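Methyltransferase WBDD (PDB 4AZS) acts as a bifunctional kinase and methyltransferase that regulates the chain length of the O antigen in Escherichia coli O9a. Local coordinates at residues L52-L64 with M218-N232. Residues are numbered along the deposited sequence; the frame is centred on the assembly and turned at random. Where two conformers were deposited one is given.
Sequences LITEQYDNLSRAL and MYLVSNHRVLINDFN. With SO4 (sulfate ion), chain E.
Leu60, Ala63 and Leu64 of the helix pack against the guanidinium of Arg225. Leu64 lays CD2 over one face, 3.6 Å from Arg225 NH1, while Leu60 CD1 and Ala63 CB approach obliquely. The edge of the group is taken up by polar partners. Asn232 OD1 receives Arg225 NE at 2.9 Å, almost in line with its C=O bond, and Arg225 NH2 at 2.8 Å, both with the oxygen in the guanidinium plane. Arg225 NH1 donates to O1 and NH2 to O2 of a sulfate, probably from the crystallisation liquor. Together these bonds fix the rotation of the group about the end of its chain; Arg225 gets there by bending its chain at chi3 (73°). The same Asn232 OD1 lies 3.4 Å from Ala63 CB.

Toward the other end of the helix sits Asn229, poorly ordered in the type I turn Ile228-Phe231. In the conformer of Glu55 given here, Asn229 ND2 donates to Glu55 OE2 with the two flat groups 76° apart, a bond to be taken with caution. Asn229 OD1 accepts a weak bond from Gln56 NE2. Gln56, bent at chi2 (-55°), brings OE1 to 3.4 Å from Leu220 CD2. Farther along, the side chains of Leu52 and Met218 run past each other in opposite directions, Leu52 CD2 3.9 Å from Met218 SD, and Ile53 CD1 reaches Met218 CE.

Alongside, on the adjacent strand 169-173, Ile171 packs against Gln56, Met218 and Leu220, and Ser222 OG closes an ST turn leading to Arg225. Helix 47-64 thus covers strand 216-222 and the hairpin 225-234, as helices flank the seven-stranded sheet with strand order 3-2-1-4-5-7-6 of a class I, Rossmann-like methyltransferase.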
loop_
_atom_site.group_PDB
_atom_site.type_symbol
_atom_site.label_atom_id
_atom_site.label_comp_id
_atom_site.label_asym_id
_atom_site.label_seq_id
_atom_site.Cartn_x
_atom_site.Cartn_y
_atom_site.Cartn_z
ATOM N N LEU A 52 53.799 0.325 -7.301
ATOM C CA LEU A 52 53.648 0.667 -5.917
ATOM C C LEU A 52 53.505 -0.588 -5.025
ATOM O O LEU A 52 54.069 -0.677 -3.921
ATOM C CB LEU A 52 52.440 1.575 -5.787
ATOM C CG LEU A 52 52.313 2.381 -4.540
ATOM C CD1 LEU A 52 53.573 3.180 -4.240
ATOM C CD2 LEU A 52 51.151 3.348 -4.724
ATOM N N ILE A 53 52.752 -1.565 -5.492
ATOM C CA ILE A 53 52.486 -2.752 -4.676
ATOM C C ILE A 53 53.798 -3.576 -4.472
ATOM O O ILE A 53 54.038 -4.084 -3.396
ATOM C CB ILE A 53 51.375 -3.606 -5.295
ATOM C CG1 ILE A 53 50.030 -2.951 -5.030
ATOM C CG2 ILE A 53 51.343 -4.997 -4.734
ATOM C CD1 ILE A 53 48.937 -3.565 -5.875
ATOM N N THR A 54 54.629 -3.676 -5.511
ATOM C CA THR A 54 55.912 -4.368 -5.393
ATOM C C THR A 54 56.867 -3.662 -4.418
ATOM O O THR A 54 57.615 -4.313 -3.701
ATOM C CB THR A 54 56.596 -4.510 -6.754
ATOM O OG1 THR A 54 56.874 -3.225 -7.268
ATOM C CG2 THR A 54 55.722 -5.198 -7.759
ATOM N N GLU A 55 56.839 -2.333 -4.377
ATOM C CA GLU A 55 57.627 -1.572 -3.401
ATOM C C GLU A 55 57.193 -1.933 -1.965
ATOM O O GLU A 55 58.011 -2.179 -1.083
ATOM C CB GLU A 55 57.474 -0.073 -3.683
ATOM C CG GLU A 55 57.582 0.879 -2.496
ATOM C CD GLU A 55 57.309 2.340 -2.901
ATOM O OE1 GLU A 55 57.548 2.713 -4.082
ATOM O OE2 GLU A 55 56.862 3.120 -2.031
ATOM N N GLN A 56 55.888 -1.996 -1.729
ATOM C CA GLN A 56 55.371 -2.311 -0.414
ATOM C C GLN A 56 55.616 -3.783 -0.077
ATOM O O GLN A 56 55.938 -4.096 1.060
ATOM C CB GLN A 56 53.872 -2.015 -0.339
ATOM C CG GLN A 56 53.500 -0.527 -0.343
ATOM C CD GLN A 56 54.195 0.258 0.755
ATOM O OE1 GLN A 56 54.491 -0.249 1.848
ATOM N NE2 GLN A 56 54.543 1.464 0.437
ATOM N N TYR A 57 55.435 -4.680 -1.056
ATOM C CA TYR A 57 55.839 -6.077 -0.892
ATOM C C TYR A 57 57.301 -6.163 -0.392
ATOM O O TYR A 57 57.566 -6.813 0.605
ATOM C CB TYR A 57 55.668 -6.877 -2.174
ATOM C CG TYR A 57 56.108 -8.327 -2.024
ATOM C CD1 TYR A 57 57.454 -8.700 -2.184
ATOM C CD2 TYR A 57 55.201 -9.299 -1.655
ATOM C CE1 TYR A 57 57.858 -10.025 -2.011
ATOM C CE2 TYR A 57 55.587 -10.596 -1.475
ATOM C CZ TYR A 57 56.910 -10.964 -1.651
ATOM O OH TYR A 57 57.228 -12.267 -1.451
ATOM N N ASP A 58 58.224 -5.480 -1.062
ATOM C CA ASP A 58 59.655 -5.547 -0.706
ATOM C C ASP A 58 59.899 -5.023 0.692
ATOM O O ASP A 58 60.630 -5.644 1.470
ATOM C CB ASP A 58 60.512 -4.733 -1.692
ATOM C CG ASP A 58 60.569 -5.345 -3.062
ATOM O OD1 ASP A 58 60.296 -6.538 -3.188
ATOM O OD2 ASP A 58 60.912 -4.632 -4.027
ATOM N N ASN A 59 59.276 -3.882 1.039
ATOM C CA ASN A 59 59.424 -3.329 2.378
ATOM C C ASN A 59 59.009 -4.346 3.408
ATOM O O ASN A 59 59.666 -4.538 4.416
ATOM C CB ASN A 59 58.558 -2.067 2.575
ATOM C CG ASN A 59 59.063 -0.886 1.780
ATOM O OD1 ASN A 59 60.203 -0.879 1.305
ATOM N ND2 ASN A 59 58.216 0.135 1.643
ATOM N N LEU A 60 57.874 -4.984 3.202
ATOM C CA LEU A 60 57.363 -5.845 4.266
ATOM C C LEU A 60 58.167 -7.135 4.258
ATOM O O LEU A 60 58.413 -7.722 5.298
ATOM C CB LEU A 60 55.875 -6.114 4.092
ATOM C CG LEU A 60 55.228 -6.980 5.183
ATOM C CD1 LEU A 60 55.361 -6.401 6.585
ATOM C CD2 LEU A 60 53.774 -7.114 4.804
ATOM N N SER A 61 58.570 -7.591 3.078
ATOM C CA SER A 61 59.350 -8.811 3.012
ATOM C C SER A 61 60.728 -8.588 3.692
ATOM O O SER A 61 61.220 -9.453 4.402
ATOM C CB SER A 61 59.565 -9.248 1.560
ATOM O OG SER A 61 60.367 -10.408 1.539
ATOM N N ARG A 62 61.324 -7.426 3.456
ATOM C CA ARG A 62 62.547 -7.047 4.140
ATOM C C ARG A 62 62.339 -7.056 5.650
ATOM O O ARG A 62 63.124 -7.628 6.374
ATOM C CB ARG A 62 63.019 -5.672 3.677
ATOM C CG ARG A 62 64.459 -5.277 4.106
ATOM C CD ARG A 62 64.932 -3.925 3.499
ATOM N NE ARG A 62 64.513 -3.784 2.085
ATOM C CZ ARG A 62 63.620 -2.906 1.585
ATOM N NH1 ARG A 62 63.034 -1.984 2.348
ATOM N NH2 ARG A 62 63.314 -2.944 0.283
ATOM N N ALA A 63 61.255 -6.464 6.127
ATOM C CA ALA A 63 61.030 -6.354 7.580
ATOM C C ALA A 63 60.847 -7.700 8.209
ATOM O O ALA A 63 61.363 -7.954 9.268
ATOM C CB ALA A 63 59.800 -5.487 7.869
ATOM N N LEU A 64 60.075 -8.573 7.578
ATOM C CA LEU A 64 59.845 -9.876 8.140
ATOM C C LEU A 64 60.996 -10.836 7.838
ATOM O O LEU A 64 61.043 -11.916 8.364
ATOM C CB LEU A 64 58.520 -10.451 7.608
ATOM C CG LEU A 64 57.220 -9.705 7.938
ATOM C CD1 LEU A 64 55.986 -10.415 7.384
ATOM C CD2 LEU A 64 57.041 -9.488 9.439
ATOM N N MET A 218 44.645 4.573 -3.153
ATOM C CA MET A 218 45.177 3.332 -2.638
ATOM C C MET A 218 45.688 3.605 -1.219
ATOM O O MET A 218 46.481 4.524 -1.019
ATOM C CB MET A 218 46.340 2.886 -3.518
ATOM C CG MET A 218 46.950 1.587 -3.086
ATOM S SD MET A 218 48.218 0.875 -4.165
ATOM C CE MET A 218 47.193 0.337 -5.507
ATOM N N TYR A 219 45.235 2.800 -0.273
ATOM C CA TYR A 219 45.620 2.862 1.122
ATOM C C TYR A 219 46.394 1.635 1.555
ATOM O O TYR A 219 46.146 0.539 1.104
ATOM C CB TYR A 219 44.366 2.960 1.981
ATOM C CG TYR A 219 43.668 4.316 1.848
ATOM C CD1 TYR A 219 44.130 5.442 2.557
ATOM C CD2 TYR A 219 42.632 4.499 0.930
ATOM C CE1 TYR A 219 43.519 6.678 2.383
ATOM C CE2 TYR A 219 42.023 5.737 0.766
ATOM C CZ TYR A 219 42.458 6.784 1.502
ATOM O OH TYR A 219 41.869 7.968 1.292
ATOM N N LEU A 220 47.340 1.854 2.435
ATOM C CA LEU A 220 48.070 0.827 3.115
ATOM C C LEU A 220 47.546 0.810 4.549
ATOM O O LEU A 220 47.537 1.837 5.236
ATOM C CB LEU A 220 49.538 1.202 3.128
ATOM C CG LEU A 220 50.482 0.226 3.791
ATOM C CD1 LEU A 220 50.484 -1.145 3.155
ATOM C CD2 LEU A 220 51.875 0.818 3.738
ATOM N N VAL A 221 47.085 -0.332 4.999
ATOM C CA VAL A 221 46.341 -0.410 6.282
ATOM C C VAL A 221 46.969 -1.520 7.127
ATOM O O VAL A 221 47.401 -2.546 6.583
ATOM C CB VAL A 221 44.886 -0.754 6.001
ATOM C CG1 VAL A 221 44.091 -0.976 7.247
ATOM C CG2 VAL A 221 44.239 0.277 5.112
ATOM N N SER A 222 47.044 -1.349 8.436
ATOM C CA SER A 222 47.492 -2.450 9.297
ATOM C C SER A 222 46.911 -2.376 10.664
ATOM O O SER A 222 46.694 -1.266 11.234
ATOM C CB SER A 222 49.020 -2.491 9.437
ATOM O OG SER A 222 49.416 -3.634 10.202
ATOM N N ASN A 223 46.639 -3.558 11.215
ATOM C CA ASN A 223 46.213 -3.620 12.604
ATOM C C ASN A 223 47.340 -4.096 13.524
ATOM O O ASN A 223 47.111 -4.293 14.702
ATOM C CB ASN A 223 44.964 -4.474 12.790
ATOM C CG ASN A 223 43.675 -3.685 12.704
ATOM O OD1 ASN A 223 43.660 -2.462 12.566
ATOM N ND2 ASN A 223 42.571 -4.402 12.721
ATOM N N HIS A 224 48.546 -4.249 12.991
ATOM C CA HIS A 224 49.638 -4.856 13.741
ATOM C C HIS A 224 50.960 -4.163 13.625
ATOM O O HIS A 224 51.841 -4.413 14.441
ATOM C CB HIS A 224 49.806 -6.306 13.285
ATOM C CG HIS A 224 48.640 -7.159 13.615
ATOM N ND1 HIS A 224 48.337 -7.503 14.891
ATOM C CD2 HIS A 224 47.657 -7.716 12.806
ATOM C CE1 HIS A 224 47.220 -8.244 14.892
ATOM N NE2 HIS A 224 46.799 -8.367 13.611
ATOM N N ARG A 225 51.138 -3.344 12.587
ATOM C CA ARG A 225 52.408 -2.712 12.302
ATOM C C ARG A 225 52.273 -1.260 11.915
ATOM O O ARG A 225 51.292 -0.835 11.274
ATOM C CB ARG A 225 53.128 -3.457 11.151
ATOM C CG ARG A 225 53.446 -4.929 11.454
ATOM C CD ARG A 225 54.224 -5.649 10.338
ATOM N NE ARG A 225 55.600 -5.218 10.289
ATOM C CZ ARG A 225 56.602 -5.752 10.982
ATOM N NH1 ARG A 225 56.389 -6.765 11.775
ATOM N NH2 ARG A 225 57.828 -5.242 10.883
ATOM N N VAL A 226 53.271 -0.482 12.309
ATOM C CA VAL A 226 53.509 0.779 11.670
ATOM C C VAL A 226 54.280 0.495 10.380
ATOM O O VAL A 226 55.322 -0.125 10.401
ATOM C CB VAL A 226 54.309 1.729 12.594
ATOM C CG1 VAL A 226 54.699 2.999 11.856
ATOM C CG2 VAL A 226 53.459 2.069 13.798
ATOM N N LEU A 227 53.763 0.985 9.272
ATOM C CA LEU A 227 54.283 0.715 7.980
ATOM C C LEU A 227 54.582 2.040 7.290
ATOM O O LEU A 227 53.782 2.564 6.561
ATOM C CB LEU A 227 53.242 -0.045 7.185
ATOM C CG LEU A 227 52.827 -1.418 7.692
ATOM C CD1 LEU A 227 51.662 -1.954 6.905
ATOM C CD2 LEU A 227 53.981 -2.361 7.647
ATOM N N ILE A 228 55.772 2.545 7.525
ATOM C CA ILE A 228 56.229 3.818 7.017
ATOM C C ILE A 228 57.542 3.453 6.340
ATOM O O ILE A 228 58.272 2.605 6.845
ATOM C CB ILE A 228 56.436 4.764 8.222
ATOM C CG1 ILE A 228 55.103 5.232 8.782
ATOM C CG2 ILE A 228 57.276 5.988 7.859
ATOM C CD1 ILE A 228 55.255 5.884 10.142
ATOM N N ASN A 229 57.857 4.054 5.206
ATOM C CA ASN A 229 58.854 3.432 4.305
ATOM C C ASN A 229 60.203 3.236 5.005
ATOM O O ASN A 229 60.925 2.270 4.752
ATOM C CB ASN A 229 58.977 4.184 2.959
ATOM C CG ASN A 229 57.840 3.830 1.968
ATOM O OD1 ASN A 229 56.956 3.020 2.252
ATOM N ND2 ASN A 229 57.862 4.456 0.814
ATOM N N ASP A 230 60.456 4.121 5.953
ATOM C CA ASP A 230 61.667 4.186 6.705
ATOM C C ASP A 230 61.610 3.413 8.039
ATOM O O ASP A 230 62.612 3.275 8.744
ATOM C CB ASP A 230 61.766 5.678 7.026
ATOM C CG ASP A 230 63.081 6.072 7.561
ATOM O OD1 ASP A 230 64.040 5.302 7.353
ATOM O OD2 ASP A 230 63.154 7.164 8.184
ATOM N N PHE A 231 60.416 2.999 8.448
ATOM C CA PHE A 231 60.214 2.449 9.782
ATOM C C PHE A 231 59.093 1.434 9.730
ATOM O O PHE A 231 57.939 1.805 9.551
ATOM C CB PHE A 231 59.776 3.554 10.746
ATOM C CG PHE A 231 59.797 3.135 12.203
ATOM C CD1 PHE A 231 60.963 3.132 12.899
ATOM C CD2 PHE A 231 58.638 2.736 12.853
ATOM C CE1 PHE A 231 60.996 2.758 14.236
ATOM C CE2 PHE A 231 58.658 2.343 14.194
ATOM C CZ PHE A 231 59.830 2.371 14.887
ATOM N N ASN A 232 59.420 0.166 9.914
ATOM C CA ASN A 232 58.454 -0.888 9.722
ATOM C C ASN A 232 58.560 -1.861 10.883
ATOM O O ASN A 232 59.483 -2.688 10.956
ATOM C CB ASN A 232 58.709 -1.550 8.377
ATOM C CG ASN A 232 57.655 -2.561 8.016
ATOM O OD1 ASN A 232 57.260 -3.404 8.835
ATOM N ND2 ASN A 232 57.211 -2.512 6.793
HETATM S S SO4 E . 59.465 -7.784 13.263
HETATM O O1 SO4 E . 58.024 -8.135 13.384
HETATM O O2 SO4 E . 59.691 -6.518 12.496
HETATM O O3 SO4 E . 60.149 -8.890 12.522
HETATM O O4 SO4 E . 59.961 -7.616 14.662
#